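Local coordinates for uracil-dna glycosylase (Deinococcus radiodurans, PDB 4UQM), which is an alpha/beta protein of the uracil-DNA glycosylase superfamily, built around a parallel beta sheet, and binds DNA in this structure, at residues 120-125 with 237-242; 109-114 with 219-224; 142-147 with 158-163. The protein carries 1 engineered substitution. All blocks are in the same frame, centred on the assembly; numbering follows the deposited sequence. Where two conformers were deposited one is given.

Contact 1: residues 120-125 with 237-242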
loop_
_atom_site.group_PDB
_atom_site.type_symbol
_atom_site.label_atom_id
_atom_site.label_comp_id
_atom_site.label_asym_id
_atom_site.label_seq_id
_atom_site.Cartn_x
_atom_site.Cartn_y
_atom_site.Cartn_z
ATOM N N PRO A 120 -10.960 -1.582 -20.082
ATOM C CA PRO A 120 -11.154 -2.395 -21.259
ATOM C C PRO A 120 -9.881 -3.068 -21.690
ATOM O O PRO A 120 -8.821 -2.423 -21.690
ATOM C CB PRO A 120 -11.622 -1.379 -22.317
ATOM C CG PRO A 120 -12.260 -0.296 -21.518
ATOM C CD PRO A 120 -11.496 -0.239 -20.242
ATOM N N GLY A 121 -9.940 -4.367 -21.902
ATOM C CA GLY A 121 -8.759 -5.125 -22.312
ATOM C C GLY A 121 -7.938 -5.758 -21.212
ATOM O O GLY A 121 -7.048 -6.575 -21.481
ATOM N N PHE A 122 -8.215 -5.409 -19.958
ATOM C CA PHE A 122 -7.460 -6.027 -18.859
ATOM C C PHE A 122 -7.771 -7.525 -18.821
ATOM O O PHE A 122 -8.969 -7.925 -18.824
ATOM C CB PHE A 122 -7.816 -5.388 -17.517
ATOM C CG PHE A 122 -7.088 -6.010 -16.373
ATOM C CD1 PHE A 122 -5.801 -5.606 -16.047
ATOM C CD2 PHE A 122 -7.653 -7.072 -15.664
ATOM C CE1 PHE A 122 -5.103 -6.244 -15.008
ATOM C CE2 PHE A 122 -6.979 -7.687 -14.620
ATOM C CZ PHE A 122 -5.688 -7.282 -14.291
ATOM N N VAL A 123 -6.726 -8.355 -18.765
ATOM C CA VAL A 123 -6.883 -9.811 -18.638
ATOM C C VAL A 123 -6.165 -10.219 -17.364
ATOM O O VAL A 123 -4.962 -10.050 -17.261
ATOM C CB VAL A 123 -6.284 -10.581 -19.841
ATOM C CG1 VAL A 123 -6.435 -12.071 -19.641
ATOM C CG2 VAL A 123 -6.983 -10.214 -21.125
ATOM N N ALA A 124 -6.896 -10.746 -16.382
ATOM C CA ALA A 124 -6.304 -11.144 -15.131
ATOM C C ALA A 124 -5.307 -12.278 -15.340
ATOM O O ALA A 124 -5.647 -13.260 -15.988
ATOM C CB ALA A 124 -7.382 -11.588 -14.164
ATOM N N PRO A 125 -4.090 -12.145 -14.812
ATOM C CA PRO A 125 -3.125 -13.214 -14.927
ATOM C C PRO A 125 -3.327 -14.234 -13.829
ATOM O O PRO A 125 -4.114 -14.032 -12.910
ATOM C CB PRO A 125 -1.827 -12.501 -14.709
ATOM C CG PRO A 125 -2.175 -11.468 -13.703
ATOM C CD PRO A 125 -3.530 -11.006 -14.043
ATOM N N GLU A 237 -0.223 1.694 -16.518
ATOM C CA GLU A 237 -0.533 0.492 -17.248
ATOM C C GLU A 237 -0.920 -0.594 -16.253
ATOM O O GLU A 237 -0.055 -1.171 -15.576
ATOM C CB GLU A 237 0.686 0.049 -18.031
ATOM C CG GLU A 237 0.512 -1.293 -18.716
ATOM C CD GLU A 237 -0.567 -1.237 -19.741
ATOM O OE1 GLU A 237 -0.327 -0.676 -20.822
ATOM O OE2 GLU A 237 -1.689 -1.654 -19.452
ATOM N N TRP A 238 -2.223 -0.784 -16.068
ATOM C CA TRP A 238 -2.697 -1.723 -15.083
ATOM C C TRP A 238 -2.487 -3.185 -15.499
ATOM O O TRP A 238 -2.412 -4.073 -14.645
ATOM C CB TRP A 238 -4.182 -1.462 -14.731
ATOM C CG TRP A 238 -4.430 -0.122 -14.075
ATOM C CD1 TRP A 238 -5.038 0.973 -14.636
ATOM C CD2 TRP A 238 -4.084 0.255 -12.732
ATOM N NE1 TRP A 238 -5.083 2.002 -13.720
ATOM C CE2 TRP A 238 -4.517 1.583 -12.541
ATOM C CE3 TRP A 238 -3.491 -0.425 -11.670
ATOM C CZ2 TRP A 238 -4.312 2.268 -11.336
ATOM C CZ3 TRP A 238 -3.305 0.260 -10.474
ATOM C CH2 TRP A 238 -3.709 1.588 -10.322
ATOM N N GLN A 239 -2.412 -3.470 -16.798
ATOM C CA GLN A 239 -2.141 -4.846 -17.228
ATOM C C GLN A 239 -0.849 -5.358 -16.658
ATOM O O GLN A 239 0.139 -4.665 -16.677
ATOM C CB GLN A 239 -2.072 -4.925 -18.755
ATOM C CG GLN A 239 -1.917 -6.359 -19.280
ATOM C CD GLN A 239 -3.099 -7.229 -18.855
ATOM O OE1 GLN A 239 -4.243 -6.966 -19.256
ATOM N NE2 GLN A 239 -2.840 -8.241 -18.058
ATOM N N LEU A 240 -0.911 -6.567 -16.075
ATOM C CA LEU A 240 0.223 -7.291 -15.541
ATOM C C LEU A 240 0.739 -8.274 -16.556
ATOM O O LEU A 240 -0.029 -8.717 -17.417
ATOM C CB LEU A 240 -0.221 -8.021 -14.293
ATOM C CG LEU A 240 -0.630 -7.100 -13.156
ATOM C CD1 LEU A 240 -1.541 -7.856 -12.210
ATOM C CD2 LEU A 240 0.557 -6.485 -12.414
ATOM N N PRO A 241 2.030 -8.653 -16.464
ATOM C CA PRO A 241 2.535 -9.707 -17.348
ATOM C C PRO A 241 1.802 -11.019 -17.181
ATOM O O PRO A 241 1.398 -11.350 -16.061
ATOM C CB PRO A 241 4.006 -9.838 -16.976
ATOM C CG PRO A 241 4.251 -8.950 -15.874
ATOM C CD PRO A 241 3.025 -8.212 -15.493
ATOM N N ALA A 242 1.649 -11.794 -18.261
ATOM C CA ALA A 242 1.022 -13.093 -18.112
ATOM C C ALA A 242 1.797 -14.052 -17.200
ATOM O O ALA A 242 1.204 -14.811 -16.454
ATOM C CB ALA A 242 0.791 -13.746 -19.474
#
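Gln239 sets CG anti to its backbone N (chi1 -175°) and then bends at chi2 (60°), which turns its carboxamide onto the backbone of Val123. The amide pairs with both polar groups of that residue. Val123 N gives its hydrogen to Gln239 OE1 at 2.9 Å, in the carbonyl plane and on a lone pair. Gln239 NE2 returns a nearly straight bond to Val123 O, also 2.9 Å. The second hydrogen of Gln239 NE2 goes to Leu240 O at 2.9 Å. Both acceptors lie almost in the plane of the amide, so three bonds fix its rotation. Segment 120-125 lies in the loop that leaves helix 106-118, and segment 237-242 lies in the stretch that follows helix 220-230. The Gln239 amide thus ties two irregular pieces of chain on the outer part of this alpha/beta fold. Inward from it, Phe122 carries CG anti to its backbone N (chi1 179°), and its ring turns an edge to Trp238 O. Phe122 CE1 stands 3.5 Å from Trp238 O, near the ring plane. That oxygen also accepts a hydrogen bond from Trp133 NE1. The Phe122 ring packs on Leu115 and Thr116 of helix 106-118. Further along the loop, the Pro125 ring crosses Leu240 obliquely, with Pro125 CG 4.0 Å from Leu240 CD1. Pro125 CB sits 3.7 Å from Pro241 O, an oxygen hydrogen-bonded to His127 NE2. Tyr112 touches both Pro125 and Leu240.

Contact 2: residues 109-114 with 219-224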
loop_
_atom_site.group_PDB
_atom_site.type_symbol
_atom_site.label_atom_id
_atom_site.label_comp_id
_atom_site.label_asym_id
_atom_site.label_seq_id
_atom_site.Cartn_x
_atom_site.Cartn_y
_atom_site.Cartn_z
ATOM N N ARG A 109 -8.143 -11.312 -6.114
ATOM C CA ARG A 109 -9.132 -11.799 -7.090
ATOM C C ARG A 109 -10.174 -10.758 -7.334
ATOM O O ARG A 109 -10.604 -10.581 -8.464
ATOM C CB ARG A 109 -9.812 -13.059 -6.612
ATOM C CG ARG A 109 -8.863 -14.195 -6.544
ATOM C CD ARG A 109 -9.546 -15.499 -6.387
ATOM N NE ARG A 109 -8.493 -16.424 -6.104
ATOM C CZ ARG A 109 -7.734 -16.989 -7.019
ATOM N NH1 ARG A 109 -7.938 -16.775 -8.348
ATOM N NH2 ARG A 109 -6.801 -17.803 -6.581
ATOM N N ASN A 110 -10.599 -10.070 -6.266
ATOM C CA ASN A 110 -11.617 -9.031 -6.429
ATOM C C ASN A 110 -11.059 -7.800 -7.123
ATOM O O ASN A 110 -11.748 -7.214 -7.956
ATOM C CB ASN A 110 -12.218 -8.688 -5.078
ATOM C CG ASN A 110 -13.194 -9.738 -4.603
ATOM O OD1 ASN A 110 -13.643 -10.583 -5.375
ATOM N ND2 ASN A 110 -13.586 -9.659 -3.341
ATOM N N ILE A 111 -9.838 -7.384 -6.801
ATOM C CA ILE A 111 -9.170 -6.350 -7.546
ATOM C C ILE A 111 -9.166 -6.681 -9.050
ATOM O O ILE A 111 -9.433 -5.816 -9.907
ATOM C CB ILE A 111 -7.749 -6.088 -6.993
ATOM C CG1 ILE A 111 -7.818 -5.315 -5.666
ATOM C CG2 ILE A 111 -6.863 -5.320 -7.977
ATOM C CD1 ILE A 111 -6.537 -5.439 -4.868
ATOM N N TYR A 112 -8.763 -7.906 -9.373
ATOM C CA TYR A 112 -8.755 -8.367 -10.785
ATOM C C TYR A 112 -10.157 -8.314 -11.423
ATOM O O TYR A 112 -10.294 -7.926 -12.596
ATOM C CB TYR A 112 -8.177 -9.761 -10.908
ATOM C CG TYR A 112 -6.667 -9.912 -10.727
ATOM C CD1 TYR A 112 -5.811 -8.801 -10.591
ATOM C CD2 TYR A 112 -6.087 -11.176 -10.643
ATOM C CE1 TYR A 112 -4.473 -8.950 -10.438
ATOM C CE2 TYR A 112 -4.711 -11.343 -10.486
ATOM C CZ TYR A 112 -3.896 -10.226 -10.390
ATOM O OH TYR A 112 -2.554 -10.394 -10.228
ATOM N N LYS A 113 -11.197 -8.665 -10.669
ATOM C CA LYS A 113 -12.587 -8.618 -11.190
ATOM C C LYS A 113 -12.955 -7.194 -11.527
ATOM O O LYS A 113 -13.535 -6.914 -12.593
ATOM C CB LYS A 113 -13.616 -9.211 -10.182
ATOM C CG LYS A 113 -13.597 -10.722 -10.056
ATOM C CD LYS A 113 -14.572 -11.239 -8.988
ATOM C CE LYS A 113 -13.949 -12.274 -8.085
ATOM N NZ LYS A 113 -14.862 -12.763 -7.016
ATOM N N GLU A 114 -12.633 -6.265 -10.638
ATOM C CA GLU A 114 -12.955 -4.884 -10.847
ATOM C C GLU A 114 -12.149 -4.292 -12.036
ATOM O O GLU A 114 -12.704 -3.558 -12.883
ATOM C CB GLU A 114 -12.743 -4.091 -9.558
ATOM C CG GLU A 114 -13.074 -2.611 -9.686
ATOM C CD GLU A 114 -14.534 -2.303 -9.882
ATOM O OE1 GLU A 114 -15.389 -3.167 -9.605
ATOM O OE2 GLU A 114 -14.831 -1.135 -10.294
ATOM N N ARG A 219 -14.830 1.707 -9.739
ATOM C CA ARG A 219 -13.983 2.152 -10.885
ATOM C C ARG A 219 -12.769 2.977 -10.518
ATOM O O ARG A 219 -12.522 4.000 -11.113
ATOM C CB ARG A 219 -14.867 2.928 -11.861
ATOM C CG ARG A 219 -15.975 2.060 -12.426
ATOM C CD ARG A 219 -16.542 2.608 -13.742
ATOM N NE ARG A 219 -15.562 2.371 -14.813
ATOM C CZ ARG A 219 -15.593 2.780 -16.069
ATOM N NH1 ARG A 219 -16.618 3.457 -16.566
ATOM N NH2 ARG A 219 -14.562 2.478 -16.849
ATOM N N PRO A 220 -11.966 2.508 -9.569
ATOM C CA PRO A 220 -10.879 3.359 -9.100
ATOM C C PRO A 220 -9.746 3.473 -10.154
ATOM O O PRO A 220 -8.987 4.431 -10.152
ATOM C CB PRO A 220 -10.421 2.639 -7.842
ATOM C CG PRO A 220 -10.733 1.199 -8.099
ATOM C CD PRO A 220 -12.029 1.226 -8.831
ATOM N N PHE A 221 -9.606 2.458 -10.989
ATOM C CA PHE A 221 -8.445 2.323 -11.904
ATOM C C PHE A 221 -8.595 3.301 -13.080
ATOM O O PHE A 221 -7.655 4.065 -13.419
ATOM C CB PHE A 221 -8.263 0.865 -12.317
ATOM C CG PHE A 221 -8.233 -0.086 -11.147
ATOM C CD1 PHE A 221 -7.127 -0.120 -10.272
ATOM C CD2 PHE A 221 -9.332 -0.865 -10.862
ATOM C CE1 PHE A 221 -7.110 -0.944 -9.158
ATOM C CE2 PHE A 221 -9.311 -1.718 -9.729
ATOM C CZ PHE A 221 -8.204 -1.713 -8.880
ATOM N N SER A 222 -9.804 3.367 -13.628
ATOM C CA SER A 222 -10.084 4.333 -14.665
ATOM C C SER A 222 -10.128 5.757 -14.121
ATOM O O SER A 222 -9.642 6.681 -14.767
ATOM C CB SER A 222 -11.368 4.000 -15.411
ATOM O OG SER A 222 -12.461 4.019 -14.539
ATOM N N LYS A 223 -10.739 5.942 -12.957
ATOM C CA LYS A 223 -10.751 7.268 -12.339
ATOM C C LYS A 223 -9.326 7.757 -12.101
ATOM O O LYS A 223 -9.003 8.902 -12.386
ATOM C CB LYS A 223 -11.543 7.261 -11.032
ATOM C CG LYS A 223 -13.027 7.139 -11.250
ATOM C CD LYS A 223 -13.747 6.928 -9.949
ATOM C CE LYS A 223 -15.247 6.827 -10.141
ATOM N NZ LYS A 223 -15.876 6.234 -8.937
ATOM N N THR A 224 -8.436 6.845 -11.655
ATOM C CA THR A 224 -7.037 7.228 -11.435
ATOM C C THR A 224 -6.390 7.708 -12.739
ATOM O O THR A 224 -5.715 8.734 -12.774
ATOM C CB THR A 224 -6.274 6.027 -10.833
ATOM O OG1 THR A 224 -6.758 5.795 -9.516
ATOM C CG2 THR A 224 -4.764 6.287 -10.785
#
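Two bonds grip the buried carboxylate of Glu114, one at each oxygen. Arg219 N gives its hydrogen to Glu114 OE2 at 2.9 Å, with an N-H...O angle of 148°. It comes from above the carboxylate plane. Glu114 OE1 takes Gly217 N, so each oxygen holds a backbone N-H of the turn leading into helix 220-230. Glu114 stands on helix 106-118. Its chain is bent at chi2 (68°), which swings the carboxylate to the start of the other helix. Arg219 itself is the N-cap residue. Behind it, Pro220 O takes two bonds from Thr224, 2.7 Å from Thr224 OG1 and 2.9 Å from Thr224 N; both bonds close the first turn of the helix. The two helices are members of the alpha/beta fold packed beside strands 179-183 and 200-204. Their axes come no nearer than 11.6 Å and make an angle of 58°, and the side chains of Glu114 and Phe221 span the gap. Phe221 reaches across from helix 220-230. Its ring edge meets Glu114 CG, which lies 3.9 Å from Phe221 CE2. At the tip, Phe221 CZ is 4.0 Å from Ile111 CG2. Pro220 CG lies over one face of the Phe221 ring, 3.6 Å above its plane and offset toward the rim. On helix 106-118, Lys113 packs on a sugar of the bound DNA. The guanidinium of Arg219 turns to Asp118 in a salt bridge. Two acidic side chains, Glu114 and Asp118, therefore gather at the N-terminal end of helix 220-230. The two backbone N-H groups and the helix start would be expected to favour the charged form of Glu114, and the salt bridge to Arg219 that of Asp118.

Contact 3: residues 142-147 with 158-163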
loop_
_atom_site.group_PDB
_atom_site.type_symbol
_atom_site.label_atom_id
_atom_site.label_comp_id
_atom_site.label_asym_id
_atom_site.label_seq_id
_atom_site.Cartn_x
_atom_site.Cartn_y
_atom_site.Cartn_z
ATOM N N ASN A 142 -0.081 -0.159 3.117
ATOM C CA ASN A 142 -1.203 -0.422 4.050
ATOM C C ASN A 142 -1.096 0.541 5.215
ATOM O O ASN A 142 0.004 1.024 5.517
ATOM C CB ASN A 142 -1.090 -1.853 4.589
ATOM C CG ASN A 142 -1.566 -2.922 3.614
ATOM O OD1 ASN A 142 -2.669 -2.844 3.093
ATOM N ND2 ASN A 142 -0.762 -3.993 3.428
ATOM N N ALA A 143 -2.238 0.819 5.858
ATOM C CA ALA A 143 -2.233 1.701 6.981
ATOM C C ALA A 143 -1.372 1.208 8.141
ATOM O O ALA A 143 -0.799 2.042 8.900
ATOM C CB ALA A 143 -3.655 1.988 7.444
ATOM N N VAL A 144 -1.370 -0.111 8.306
ATOM C CA VAL A 144 -0.612 -0.812 9.334
ATOM C C VAL A 144 0.274 -1.774 8.579
ATOM O O VAL A 144 -0.193 -2.427 7.627
ATOM C CB VAL A 144 -1.603 -1.536 10.312
ATOM C CG1 VAL A 144 -0.975 -2.655 11.114
ATOM C CG2 VAL A 144 -2.310 -0.490 11.172
ATOM N N LEU A 145 1.567 -1.889 8.969
ATOM C CA LEU A 145 2.541 -2.604 8.134
ATOM C C LEU A 145 2.977 -3.964 8.617
ATOM O O LEU A 145 3.804 -4.650 7.968
ATOM C CB LEU A 145 3.755 -1.700 7.891
ATOM C CG LEU A 145 3.455 -0.412 7.086
ATOM C CD1 LEU A 145 4.773 0.284 6.843
ATOM C CD2 LEU A 145 2.844 -0.703 5.711
ATOM N N THR A 146 2.364 -4.422 9.725
ATOM C CA THR A 146 2.572 -5.812 10.185
ATOM C C THR A 146 1.241 -6.351 10.722
ATOM O O THR A 146 0.291 -5.581 10.972
ATOM C CB THR A 146 3.619 -5.862 11.322
ATOM O OG1 THR A 146 3.260 -4.976 12.386
ATOM C CG2 THR A 146 5.031 -5.537 10.822
ATOM N N VAL A 147 1.170 -7.661 10.892
ATOM C CA VAL A 147 -0.017 -8.328 11.419
ATOM C C VAL A 147 0.375 -9.647 12.042
ATOM O O VAL A 147 1.329 -10.294 11.627
ATOM C CB VAL A 147 -1.034 -8.545 10.286
ATOM C CG1 VAL A 147 -0.504 -9.481 9.200
ATOM C CG2 VAL A 147 -2.371 -9.035 10.822
ATOM N N LYS A 158 -1.033 0.549 17.397
ATOM C CA LYS A 158 0.230 0.272 18.100
ATOM C C LYS A 158 1.368 1.182 17.671
ATOM O O LYS A 158 2.500 0.995 18.131
ATOM C CB LYS A 158 0.633 -1.167 17.796
ATOM C CG LYS A 158 -0.432 -2.191 18.138
ATOM C CD LYS A 158 -0.745 -2.144 19.614
ATOM C CE LYS A 158 -1.677 -3.246 20.047
ATOM N NZ LYS A 158 -2.066 -2.950 21.472
ATOM N N GLY A 159 1.094 2.170 16.830
ATOM C CA GLY A 159 2.078 3.105 16.368
ATOM C C GLY A 159 2.265 3.184 14.898
ATOM O O GLY A 159 2.770 4.192 14.402
ATOM N N TRP A 160 1.826 2.169 14.132
ATOM C CA TRP A 160 2.035 2.265 12.699
ATOM C C TRP A 160 1.311 3.449 12.071
ATOM O O TRP A 160 1.764 4.015 11.071
ATOM C CB TRP A 160 1.563 0.993 11.957
ATOM C CG TRP A 160 2.530 -0.139 11.966
ATOM C CD1 TRP A 160 2.344 -1.405 12.492
ATOM C CD2 TRP A 160 3.837 -0.121 11.420
ATOM N NE1 TRP A 160 3.477 -2.169 12.277
ATOM C CE2 TRP A 160 4.405 -1.391 11.632
ATOM C CE3 TRP A 160 4.606 0.852 10.769
ATOM C CZ2 TRP A 160 5.709 -1.688 11.225
ATOM C CZ3 TRP A 160 5.899 0.552 10.364
ATOM C CH2 TRP A 160 6.422 -0.710 10.586
ATOM N N GLU A 161 0.128 3.760 12.593
ATOM C CA GLU A 161 -0.673 4.827 11.981
ATOM C C GLU A 161 0.017 6.161 11.989
ATOM O O GLU A 161 -0.132 6.913 11.022
ATOM C CB GLU A 161 -2.038 4.946 12.668
ATOM C CG GLU A 161 -2.962 3.751 12.455
ATOM C CD GLU A 161 -2.766 2.568 13.395
ATOM O OE1 GLU A 161 -1.787 2.545 14.204
ATOM O OE2 GLU A 161 -3.644 1.650 13.348
ATOM N N HIS A 162 0.839 6.441 13.002
ATOM C CA HIS A 162 1.609 7.687 12.984
ATOM C C HIS A 162 2.640 7.641 11.855
ATOM O O HIS A 162 2.892 8.627 11.190
ATOM C CB HIS A 162 2.334 7.860 14.310
ATOM C CG HIS A 162 1.435 8.081 15.468
ATOM N ND1 HIS A 162 0.513 9.101 15.495
ATOM C CD2 HIS A 162 1.358 7.461 16.666
ATOM C CE1 HIS A 162 -0.118 9.083 16.663
ATOM N NE2 HIS A 162 0.358 8.074 17.379
ATOM N N PHE A 163 3.275 6.496 11.684
ATOM C CA PHE A 163 4.284 6.351 10.627
ATOM C C PHE A 163 3.641 6.445 9.236
ATOM O O PHE A 163 4.154 7.164 8.360
ATOM C CB PHE A 163 5.000 5.028 10.770
ATOM C CG PHE A 163 6.036 4.803 9.694
ATOM C CD1 PHE A 163 7.256 5.460 9.760
ATOM C CD2 PHE A 163 5.739 4.023 8.574
ATOM C CE1 PHE A 163 8.177 5.316 8.726
ATOM C CE2 PHE A 163 6.658 3.859 7.557
ATOM C CZ PHE A 163 7.898 4.478 7.640
#
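A beta-alpha-beta crossover runs from strand 138-142 of the parallel sheet through helix 160-172 to strand 179-183. This contact sets the first turn of that helix against the loop that leaves the strand. Trp160 carries it. CG lies anti to the carbonyl carbon (chi1 -82°), and the indole lies across Val144, Leu145 and Thr146. Leu145 CB sits over the centre of the six-membered ring of Trp160, 3.6 Å from its centroid and 3° off the normal, a CH-pi contact. On the same residue, Leu145 CD1 reaches to 3.7 Å from Trp160 CZ3. The peptide also takes part, as Leu145 N lies over the ring face 3.6 Å from Trp160 CG. At the indole edge, Trp160 NE1 donates to Thr146 OG1 at 2.8 Å, near the ring plane. Thr146 OG1 is also hydrogen-bonded to His155 ND1, so two bonds hold this buried hydroxyl. Val144 CG1 comes to 3.8 Å from Trp160 CD1, its side chain crossing the indole at about a right angle. Phe163, packed on helices 25-35 and 38-53, puts its ring at the indole edge and touches Leu145 CD1 with CE2. Val144 and Glu161 lie side by side and point the same way. Glu161 OE2, which accepts from Gly157 N, stands 3.3 Å from Val144 CG2.

In the fold
Contacts 1 and 2 are neighbours and join the same pair of regions: helix 106-118 with its following loop, and helix 220-230 with its tail. Their segments alternate along the chain, and they touch through Tyr112 and Trp238. Contact 2 is the buried layer, with helix against helix; contact 1 is more exposed and joins loop to tail. Contact 3 lies on the opposite side of the chain's centre, about 30 Å from contact 1 between centres. It is also buried, but local in sequence. The polar chemistry differs accordingly: a neutral amide on loop backbone in contact 1, a carboxylate at a helix start in contact 2, and an indole N-H on a hydroxyl in contact 3.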